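Local coordinates for pseudouridylate synthase RPUSD4, mitochondrial (Homo sapiens, PDB 5UBA), which catalyses the isomerisation of uridine to pseudouridine in mitochondrial RNAs, including 16S rRNA, a modification needed to assemble a functional mitochondrial ribosome, at residues K113-H121 against F279-M290; C211-Y219 against A245-H253. All blocks are in the same frame, centred on the assembly; numbering follows the deposited sequence.

Interaction 1 of 2, residues K113-H121 against F279-M290; sequences KKYWAITVH and FVHSLHRLRLEM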
loop_
_atom_site.group_PDB
_atom_site.type_symbol
_atom_site.label_atom_id
_atom_site.label_comp_id
_atom_site.label_asym_id
_atom_site.label_seq_id
_atom_site.Cartn_x
_atom_site.Cartn_y
_atom_site.Cartn_z
ATOM N N LYS A 113 0.636 -3.268 -10.664
ATOM C CA LYS A 113 0.608 -2.478 -9.428
ATOM C C LYS A 113 1.926 -2.726 -8.715
ATOM O O LYS A 113 2.187 -3.868 -8.353
ATOM C CB LYS A 113 -0.521 -2.956 -8.493
ATOM C CG LYS A 113 -1.943 -2.820 -9.018
ATOM C CD LYS A 113 -2.986 -3.511 -8.129
ATOM C CE LYS A 113 -2.884 -5.026 -8.112
ATOM N NZ LYS A 113 -3.765 -5.692 -7.124
ATOM N N LYS A 114 2.753 -1.696 -8.527
ATOM C CA LYS A 114 4.024 -1.824 -7.797
ATOM C C LYS A 114 3.988 -0.972 -6.539
ATOM O O LYS A 114 3.596 0.186 -6.600
ATOM C CB LYS A 114 5.206 -1.367 -8.643
ATOM C CG LYS A 114 5.409 -2.099 -9.963
ATOM C CD LYS A 114 5.806 -3.549 -9.755
ATOM C CE LYS A 114 6.274 -4.163 -11.067
ATOM N NZ LYS A 114 6.805 -5.549 -10.932
ATOM N N TYR A 115 4.419 -1.553 -5.427
ATOM C CA TYR A 115 4.485 -0.870 -4.151
ATOM C C TYR A 115 5.899 -0.931 -3.653
ATOM O O TYR A 115 6.625 -1.869 -3.961
ATOM C CB TYR A 115 3.576 -1.510 -3.129
ATOM C CG TYR A 115 2.103 -1.366 -3.387
ATOM C CD1 TYR A 115 1.498 -2.089 -4.394
ATOM C CD2 TYR A 115 1.317 -0.578 -2.550
ATOM C CE1 TYR A 115 0.135 -1.992 -4.620
ATOM C CE2 TYR A 115 -0.044 -0.462 -2.768
ATOM C CZ TYR A 115 -0.620 -1.193 -3.782
ATOM O OH TYR A 115 -1.989 -1.089 -3.997
ATOM N N TRP A 116 6.294 0.072 -2.900
ATOM C CA TRP A 116 7.578 0.061 -2.200
ATOM C C TRP A 116 7.299 0.071 -0.716
ATOM O O TRP A 116 6.450 0.833 -0.223
ATOM C CB TRP A 116 8.414 1.273 -2.575
ATOM C CG TRP A 116 9.084 1.181 -3.924
ATOM C CD1 TRP A 116 8.884 0.254 -4.920
ATOM C CD2 TRP A 116 10.078 2.068 -4.410
ATOM N NE1 TRP A 116 9.695 0.533 -6.004
ATOM C CE2 TRP A 116 10.432 1.649 -5.715
ATOM C CE3 TRP A 116 10.705 3.190 -3.868
ATOM C CZ2 TRP A 116 11.388 2.310 -6.476
ATOM C CZ3 TRP A 116 11.673 3.843 -4.631
ATOM C CH2 TRP A 116 12.011 3.394 -5.907
ATOM N N ALA A 117 8.055 -0.751 0.029
ATOM C CA ALA A 117 7.944 -0.824 1.473
ATOM C C ALA A 117 9.317 -0.914 2.095
ATOM O O ALA A 117 10.241 -1.463 1.507
ATOM C CB ALA A 117 7.132 -2.018 1.902
ATOM N N ILE A 118 9.447 -0.366 3.291
ATOM C CA ILE A 118 10.615 -0.661 4.133
ATOM C C ILE A 118 10.214 -1.744 5.081
ATOM O O ILE A 118 9.171 -1.661 5.733
ATOM C CB ILE A 118 11.071 0.563 4.935
ATOM C CG1 ILE A 118 11.495 1.671 3.983
ATOM C CG2 ILE A 118 12.223 0.163 5.887
ATOM C CD1 ILE A 118 11.978 2.917 4.708
ATOM N N THR A 119 11.049 -2.778 5.166
ATOM C CA THR A 119 10.805 -3.913 6.036
ATOM C C THR A 119 11.844 -3.978 7.113
ATOM O O THR A 119 12.980 -3.550 6.939
ATOM C CB THR A 119 10.759 -5.271 5.286
ATOM O OG1 THR A 119 12.016 -5.521 4.648
ATOM C CG2 THR A 119 9.658 -5.250 4.233
ATOM N N VAL A 120 11.397 -4.495 8.234
ATOM C CA VAL A 120 12.236 -4.867 9.351
ATOM C C VAL A 120 12.715 -6.287 8.977
ATOM O O VAL A 120 11.900 -7.149 8.650
ATOM C CB VAL A 120 11.387 -4.876 10.639
ATOM C CG1 VAL A 120 12.190 -5.401 11.825
ATOM C CG2 VAL A 120 10.801 -3.492 10.898
ATOM N N HIS A 121 14.003 -6.519 8.975
ATOM C CA HIS A 121 14.580 -7.756 8.480
ATOM C C HIS A 121 14.552 -7.780 6.967
ATOM O O HIS A 121 13.732 -7.108 6.306
ATOM C CB HIS A 121 13.926 -9.041 9.036
ATOM C CG HIS A 121 13.657 -8.997 10.506
ATOM N ND1 HIS A 121 14.640 -8.720 11.435
ATOM C CD2 HIS A 121 12.516 -9.187 11.210
ATOM C CE1 HIS A 121 14.111 -8.733 12.644
ATOM N NE2 HIS A 121 12.824 -9.009 12.539
ATOM N N PHE A 279 9.137 8.813 4.337
ATOM C CA PHE A 279 9.666 7.548 3.847
ATOM C C PHE A 279 11.091 7.771 3.367
ATOM O O PHE A 279 11.977 6.975 3.679
ATOM C CB PHE A 279 8.690 7.045 2.740
ATOM C CG PHE A 279 8.871 5.597 2.279
ATOM C CD1 PHE A 279 10.102 5.068 1.852
ATOM C CD2 PHE A 279 7.744 4.793 2.167
ATOM C CE1 PHE A 279 10.190 3.758 1.379
ATOM C CE2 PHE A 279 7.835 3.493 1.677
ATOM C CZ PHE A 279 9.045 2.988 1.286
ATOM N N VAL A 280 11.314 8.844 2.609
ATOM C CA VAL A 280 12.666 9.240 2.188
ATOM C C VAL A 280 13.596 9.378 3.406
ATOM O O VAL A 280 14.751 8.909 3.368
ATOM C CB VAL A 280 12.652 10.539 1.388
ATOM C CG1 VAL A 280 14.071 11.000 1.083
ATOM C CG2 VAL A 280 11.886 10.348 0.080
ATOM N N HIS A 281 13.090 10.003 4.463
ATOM C CA HIS A 281 13.865 10.213 5.694
ATOM C C HIS A 281 14.242 8.886 6.327
ATOM O O HIS A 281 15.414 8.658 6.636
ATOM C CB HIS A 281 13.080 11.069 6.684
ATOM C CG HIS A 281 13.835 11.387 7.938
ATOM N ND1 HIS A 281 14.874 12.290 7.970
ATOM C CD2 HIS A 281 13.690 10.929 9.200
ATOM C CE1 HIS A 281 15.344 12.365 9.203
ATOM N NE2 HIS A 281 14.640 11.556 9.970
ATOM N N SER A 282 13.266 7.998 6.497
ATOM C CA SER A 282 13.526 6.661 7.067
ATOM C C SER A 282 14.554 5.873 6.218
ATOM O O SER A 282 15.440 5.222 6.759
ATOM C CB SER A 282 12.239 5.864 7.181
ATOM O OG SER A 282 11.366 6.446 8.130
ATOM N N LEU A 283 14.443 5.946 4.893
ATOM C CA LEU A 283 15.413 5.276 4.010
ATOM C C LEU A 283 16.833 5.742 4.305
ATOM O O LEU A 283 17.756 4.924 4.447
ATOM C CB LEU A 283 15.130 5.517 2.532
ATOM C CG LEU A 283 14.040 4.694 1.880
ATOM C CD1 LEU A 283 13.844 5.150 0.435
ATOM C CD2 LEU A 283 14.314 3.205 1.926
ATOM N N HIS A 284 16.998 7.060 4.386
ATOM C CA HIS A 284 18.303 7.640 4.643
ATOM C C HIS A 284 18.812 7.225 6.014
ATOM O O HIS A 284 19.997 6.840 6.158
ATOM C CB HIS A 284 18.228 9.163 4.607
ATOM C CG HIS A 284 19.542 9.816 4.889
ATOM N ND1 HIS A 284 19.828 10.421 6.096
ATOM C CD2 HIS A 284 20.666 9.906 4.142
ATOM C CE1 HIS A 284 21.064 10.888 6.063
ATOM N NE2 HIS A 284 21.596 10.583 4.894
ATOM N N ARG A 285 17.955 7.295 7.024
ATOM C CA ARG A 285 18.364 6.953 8.393
ATOM C C ARG A 285 18.769 5.497 8.518
ATOM O O ARG A 285 19.689 5.155 9.277
ATOM C CB ARG A 285 17.259 7.262 9.412
ATOM C CG ARG A 285 16.897 8.732 9.578
ATOM C CD ARG A 285 18.085 9.615 9.795
ATOM N NE ARG A 285 18.943 9.123 10.869
ATOM C CZ ARG A 285 20.134 9.653 11.155
ATOM N NH1 ARG A 285 20.863 9.142 12.143
ATOM N NH2 ARG A 285 20.600 10.683 10.452
ATOM N N LEU A 286 18.074 4.623 7.790
ATOM C CA LEU A 286 18.320 3.198 7.849
ATOM C C LEU A 286 19.454 2.751 6.919
ATOM O O LEU A 286 19.778 1.573 6.898
ATOM C CB LEU A 286 17.034 2.425 7.516
ATOM C CG LEU A 286 15.964 2.551 8.587
ATOM C CD1 LEU A 286 14.645 2.016 8.055
ATOM C CD2 LEU A 286 16.338 1.847 9.871
ATOM N N ARG A 287 20.051 3.681 6.186
ATOM C CA ARG A 287 21.191 3.444 5.281
ATOM C C ARG A 287 20.844 2.589 4.095
ATOM O O ARG A 287 21.669 1.833 3.593
ATOM C CB ARG A 287 22.397 2.901 6.037
ATOM C CG ARG A 287 22.713 3.766 7.248
ATOM C CD ARG A 287 23.795 3.165 8.090
ATOM N NE ARG A 287 23.990 3.977 9.294
ATOM C CZ ARG A 287 24.913 3.740 10.225
ATOM N NH1 ARG A 287 24.985 4.531 11.291
ATOM N NH2 ARG A 287 25.746 2.694 10.110
ATOM N N LEU A 288 19.592 2.737 3.659
ATOM C CA LEU A 288 19.090 2.117 2.439
ATOM C C LEU A 288 19.239 3.092 1.298
ATOM O O LEU A 288 19.255 4.299 1.508
ATOM C CB LEU A 288 17.627 1.725 2.624
ATOM C CG LEU A 288 17.413 0.651 3.695
ATOM C CD1 LEU A 288 15.939 0.496 4.071
ATOM C CD2 LEU A 288 17.982 -0.694 3.262
ATOM N N GLU A 289 19.399 2.559 0.099
ATOM C CA GLU A 289 19.619 3.344 -1.091
ATOM C C GLU A 289 18.427 3.235 -2.028
ATOM O O GLU A 289 17.761 2.206 -2.091
ATOM C CB GLU A 289 20.858 2.822 -1.816
ATOM C CG GLU A 289 22.111 2.805 -0.945
ATOM C CD GLU A 289 23.379 2.528 -1.739
ATOM O OE1 GLU A 289 23.912 1.391 -1.675
ATOM O OE2 GLU A 289 23.843 3.451 -2.437
ATOM N N MET A 290 18.205 4.278 -2.808
ATOM C CA MET A 290 17.275 4.195 -3.936
ATOM C C MET A 290 17.850 3.280 -5.010
ATOM O O MET A 290 19.070 3.285 -5.226
ATOM C CB MET A 290 17.058 5.576 -4.536
ATOM C CG MET A 290 16.400 6.564 -3.593
ATOM S SD MET A 290 14.664 6.107 -3.364
ATOM C CE MET A 290 13.939 6.914 -4.794
#
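I118 carries most of this contact and uses all three outer carbons of its side chain. Its CD1 meets L283 CD2 at 3.6 Å and also lies against S282 CB. CG1 touches F279 CE1 at 3.6 Å, and the two side chains slide past each other in opposite directions. CG2 stands anti to the backbone N (CG1 has chi1 -62°), which turns it to L286 CD1 at 3.7 Å and to L288 CD1 at 4.1 Å. Two backbone atoms of the strand lie at the edge of the F279 ring. W116 O is near the ring plane, 3.6 Å from F279 CE2, and A117 CA is the other. M290 adds a Met-aromatic contact. Its chain bends at chi2 (-71°) and chi3, and its CE lies in the plane of the W116 ring, 3.8 Å from CZ3. The sulfur SD is also at the ring edge, 5.3 Å from the six-membered ring centroid.

The second shell fixes these groups. W116 NE1 bonds to E190, and R255 makes a cation-pi contact with the indole. S282 OG bonds to H251 and to F278 O. R287 has positive phi and ends the helix in a Schellman motif. The chain folds back here, which brings L288 to I118 and the end of M290 to W116.

The short axes of strand 113-120 and helix 279-285 pass 10.0 Å apart at 43°. This is apolar helix-on-sheet packing: the C-terminal helix covers one face of the mixed sheet in the catalytic domain of an RluA-family pseudouridine synthase.

Interaction 2 of 2, residues C211-Y219 against A245-H253; sequences CPILGDHKY and ARYIPLHLH. With CA (calcium ion), chain E.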
loop_
_atom_site.group_PDB
_atom_site.type_symbol
_atom_site.label_atom_id
_atom_site.label_comp_id
_atom_site.label_asym_id
_atom_site.label_seq_id
_atom_site.Cartn_x
_atom_site.Cartn_y
_atom_site.Cartn_z
ATOM N N CYS A 211 9.189 -10.484 7.750
ATOM C CA CYS A 211 9.761 -9.186 7.452
ATOM C C CYS A 211 8.648 -8.150 7.456
ATOM O O CYS A 211 8.292 -7.623 6.402
ATOM C CB CYS A 211 10.489 -9.176 6.111
ATOM S SG CYS A 211 11.951 -10.255 6.033
ATOM N N PRO A 212 8.108 -7.840 8.644
ATOM C CA PRO A 212 6.996 -6.882 8.643
ATOM C C PRO A 212 7.421 -5.510 8.162
ATOM O O PRO A 212 8.566 -5.082 8.314
ATOM C CB PRO A 212 6.548 -6.825 10.099
ATOM C CG PRO A 212 7.742 -7.266 10.871
ATOM C CD PRO A 212 8.513 -8.223 10.005
ATOM N N ILE A 213 6.473 -4.801 7.573
ATOM C CA ILE A 213 6.746 -3.435 7.156
ATOM C C ILE A 213 7.019 -2.560 8.377
ATOM O O ILE A 213 6.369 -2.728 9.423
ATOM C CB ILE A 213 5.549 -2.906 6.339
ATOM C CG1 ILE A 213 5.363 -3.755 5.070
ATOM C CG2 ILE A 213 5.713 -1.440 5.986
ATOM C CD1 ILE A 213 4.198 -3.332 4.229
ATOM N N LEU A 214 7.957 -1.623 8.228
ATOM C CA LEU A 214 8.275 -0.651 9.259
ATOM C C LEU A 214 7.005 0.134 9.607
ATOM O O LEU A 214 6.343 0.663 8.705
ATOM C CB LEU A 214 9.352 0.317 8.791
ATOM C CG LEU A 214 9.780 1.408 9.776
ATOM C CD1 LEU A 214 10.397 0.836 11.042
ATOM C CD2 LEU A 214 10.766 2.334 9.092
ATOM N N GLY A 215 6.654 0.166 10.887
ATOM C CA GLY A 215 5.447 0.839 11.317
ATOM C C GLY A 215 4.217 -0.014 11.351
ATOM O O GLY A 215 3.172 0.477 11.695
ATOM N N ASP A 216 4.327 -1.299 10.990
ATOM C CA ASP A 216 3.164 -2.167 10.989
ATOM C C ASP A 216 2.930 -2.767 12.378
ATOM O O ASP A 216 3.228 -3.925 12.622
ATOM C CB ASP A 216 3.263 -3.268 9.928
ATOM C CG ASP A 216 1.919 -3.863 9.615
ATOM O OD1 ASP A 216 0.971 -3.705 10.427
ATOM O OD2 ASP A 216 1.768 -4.433 8.510
ATOM N N HIS A 217 2.364 -1.953 13.243
ATOM C CA HIS A 217 2.116 -2.405 14.612
ATOM C C HIS A 217 1.146 -3.569 14.632
ATOM O O HIS A 217 1.378 -4.581 15.363
ATOM C CB HIS A 217 1.666 -1.221 15.452
ATOM C CG HIS A 217 2.591 -0.069 15.304
ATOM N ND1 HIS A 217 3.915 -0.153 15.656
ATOM C CD2 HIS A 217 2.436 1.129 14.696
ATOM C CE1 HIS A 217 4.520 0.980 15.351
ATOM N NE2 HIS A 217 3.649 1.767 14.739
ATOM N N LYS A 218 0.106 -3.508 13.797
ATOM C CA LYS A 218 -0.936 -4.531 13.757
ATOM C C LYS A 218 -0.390 -5.911 13.434
ATOM O O LYS A 218 -0.741 -6.903 14.087
ATOM C CB LYS A 218 -2.013 -4.134 12.744
ATOM C CG LYS A 218 -3.124 -5.164 12.560
ATOM C CD LYS A 218 -4.188 -4.714 11.587
ATOM C CE LYS A 218 -5.091 -3.634 12.160
ATOM N NZ LYS A 218 -6.011 -3.156 11.089
ATOM N N TYR A 219 0.472 -5.994 12.434
ATOM C CA TYR A 219 0.939 -7.289 11.970
ATOM C C TYR A 219 2.311 -7.728 12.476
ATOM O O TYR A 219 2.832 -8.739 11.988
ATOM C CB TYR A 219 0.822 -7.326 10.441
ATOM C CG TYR A 219 -0.622 -7.311 9.963
ATOM C CD1 TYR A 219 -1.502 -8.350 10.288
ATOM C CD2 TYR A 219 -1.130 -6.270 9.196
ATOM C CE1 TYR A 219 -2.818 -8.348 9.842
ATOM C CE2 TYR A 219 -2.434 -6.257 8.752
ATOM C CZ TYR A 219 -3.282 -7.297 9.057
ATOM O OH TYR A 219 -4.591 -7.275 8.623
ATOM N N ALA A 245 8.137 4.216 19.371
ATOM C CA ALA A 245 7.928 3.324 18.228
ATOM C C ALA A 245 6.470 3.247 17.808
ATOM O O ALA A 245 6.180 3.178 16.601
ATOM C CB ALA A 245 8.467 1.933 18.515
ATOM N N ARG A 246 5.545 3.313 18.756
ATOM C CA ARG A 246 4.121 3.266 18.437
ATOM C C ARG A 246 3.621 4.353 17.484
ATOM O O ARG A 246 2.579 4.191 16.857
ATOM C CB ARG A 246 3.267 3.263 19.701
ATOM C CG ARG A 246 3.346 4.544 20.501
ATOM C CD ARG A 246 2.813 4.336 21.922
ATOM N NE ARG A 246 1.361 4.142 21.961
ATOM C CZ ARG A 246 0.625 4.024 23.075
ATOM N NH1 ARG A 246 1.193 4.079 24.284
ATOM N NH2 ARG A 246 -0.690 3.875 22.980
ATOM N N TYR A 247 4.367 5.459 17.389
ATOM C CA TYR A 247 4.010 6.577 16.524
ATOM C C TYR A 247 4.675 6.539 15.161
ATOM O O TYR A 247 4.458 7.443 14.339
ATOM C CB TYR A 247 4.282 7.921 17.222
ATOM C CG TYR A 247 3.700 7.943 18.626
ATOM C CD1 TYR A 247 2.361 7.734 18.848
ATOM C CD2 TYR A 247 4.527 8.161 19.733
ATOM C CE1 TYR A 247 1.826 7.752 20.140
ATOM C CE2 TYR A 247 4.009 8.140 21.020
ATOM C CZ TYR A 247 2.673 7.956 21.213
ATOM O OH TYR A 247 2.140 7.925 22.498
ATOM N N ILE A 248 5.480 5.516 14.905
ATOM C CA ILE A 248 6.077 5.338 13.592
ATOM C C ILE A 248 4.931 4.966 12.621
ATOM O O ILE A 248 4.187 4.023 12.892
ATOM C CB ILE A 248 7.126 4.219 13.577
ATOM C CG1 ILE A 248 8.318 4.591 14.466
ATOM C CG2 ILE A 248 7.619 3.912 12.172
ATOM C CD1 ILE A 248 9.217 3.440 14.795
ATOM N N PRO A 249 4.819 5.706 11.505
ATOM C CA PRO A 249 3.794 5.357 10.510
ATOM C C PRO A 249 4.153 4.117 9.711
ATOM O O PRO A 249 5.326 3.773 9.566
ATOM C CB PRO A 249 3.784 6.545 9.575
ATOM C CG PRO A 249 5.182 7.041 9.625
ATOM C CD PRO A 249 5.587 6.880 11.065
ATOM N N LEU A 250 3.144 3.466 9.163
ATOM C CA LEU A 250 3.404 2.437 8.144
ATOM C C LEU A 250 4.183 3.033 6.972
ATOM O O LEU A 250 3.976 4.185 6.605
ATOM C CB LEU A 250 2.092 1.869 7.639
ATOM C CG LEU A 250 2.189 0.578 6.829
ATOM C CD1 LEU A 250 2.562 -0.629 7.692
ATOM C CD2 LEU A 250 0.857 0.361 6.137
ATOM N N HIS A 251 5.111 2.248 6.408
ATOM C CA HIS A 251 5.929 2.629 5.260
ATOM C C HIS A 251 5.547 1.750 4.072
ATOM O O HIS A 251 6.285 0.840 3.683
ATOM C CB HIS A 251 7.426 2.510 5.563
ATOM C CG HIS A 251 7.937 3.566 6.495
ATOM N ND1 HIS A 251 7.480 3.705 7.786
ATOM C CD2 HIS A 251 8.885 4.504 6.318
ATOM C CE1 HIS A 251 8.131 4.712 8.360
ATOM N NE2 HIS A 251 8.966 5.225 7.483
ATOM N N LEU A 252 4.408 2.063 3.469
ATOM C CA LEU A 252 3.882 1.332 2.295
ATOM C C LEU A 252 3.357 2.323 1.268
ATOM O O LEU A 252 2.361 3.001 1.525
ATOM C CB LEU A 252 2.807 0.344 2.710
ATOM C CG LEU A 252 2.144 -0.465 1.580
ATOM C CD1 LEU A 252 3.176 -1.320 0.851
ATOM C CD2 LEU A 252 1.040 -1.350 2.120
ATOM N N HIS A 253 4.044 2.412 0.140
ATOM C CA HIS A 253 3.799 3.403 -0.902
ATOM C C HIS A 253 3.405 2.731 -2.227
ATOM O O HIS A 253 4.124 1.847 -2.717
ATOM C CB HIS A 253 5.070 4.209 -1.103
ATOM C CG HIS A 253 4.977 5.255 -2.165
ATOM N ND1 HIS A 253 4.128 6.351 -2.079
ATOM C CD2 HIS A 253 5.648 5.383 -3.330
ATOM C CE1 HIS A 253 4.314 7.114 -3.139
ATOM N NE2 HIS A 253 5.219 6.552 -3.922
HETATM CA CA CA E . 2.269 -5.626 17.197
HETATM O O HOH W 1 4.208 -5.772 18.475
#
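G215 sits so close to the facing chain that a side chain would have no room: its CA is 3.4 Å from P249 O in a CA-H...O contact. It belongs to a type II beta turn, I213 to D216, and has positive phi (90°). The turn lies in the loop after helix 200-209 and packs on the segment leading into strand 252-259 of the mixed sheet.

L214 O receives two weak bonds from H251, from the backbone N (3.1 Å) and from ring ND1 (3.4 Å). ND1 also makes a weak bond to P249 O. L214 CG is anti to the backbone N (chi1 180°), and CD2 comes to rest over the centre of the face of the H251 ring, whose NE2 is held by S282, 3.7 Å from the ring centroid in a CH-pi contact. L250 CD1 touches both D216 CB, at 3.5 Å, and I213 CG2. The D216 carboxylate forms a salt bridge with R202, and OD1 takes Y219 N from above its plane in an Asx motif. L252, against I213, has its side chain about 6 Å from that of D83, the probable active-site aspartate.

H217 is fixed at both ends. Its backbone O binds the calcium ion, as do S220, N223 and A226, while Q228 is the strongest polar partner of its side chain. R246 CA lies over one ring face, and H217 NE2 donates to I248 O at 3.0 Å, in the carbonyl plane, with an N-H...O angle of 155°.

Both interactions are largely buried and reach the same mixed sheet, where strands 112-120 and 252-259 are antiparallel neighbours. Interaction 1 is apolar side-chain packing of a helix on a strand, with M290 at its exposed margin. Interaction 2 joins two mainly irregular segments, so backbone carbonyls and histidine rings do more of the work; its outer part, at R246 and H217, approaches the surface and the calcium ion. The two meet directly. The S282-H251 bond and a backbone bond from L214 N to I118 O (2.8 Å) link them. The helix is tied to segment 245-253, and strand 112-120 to the turn.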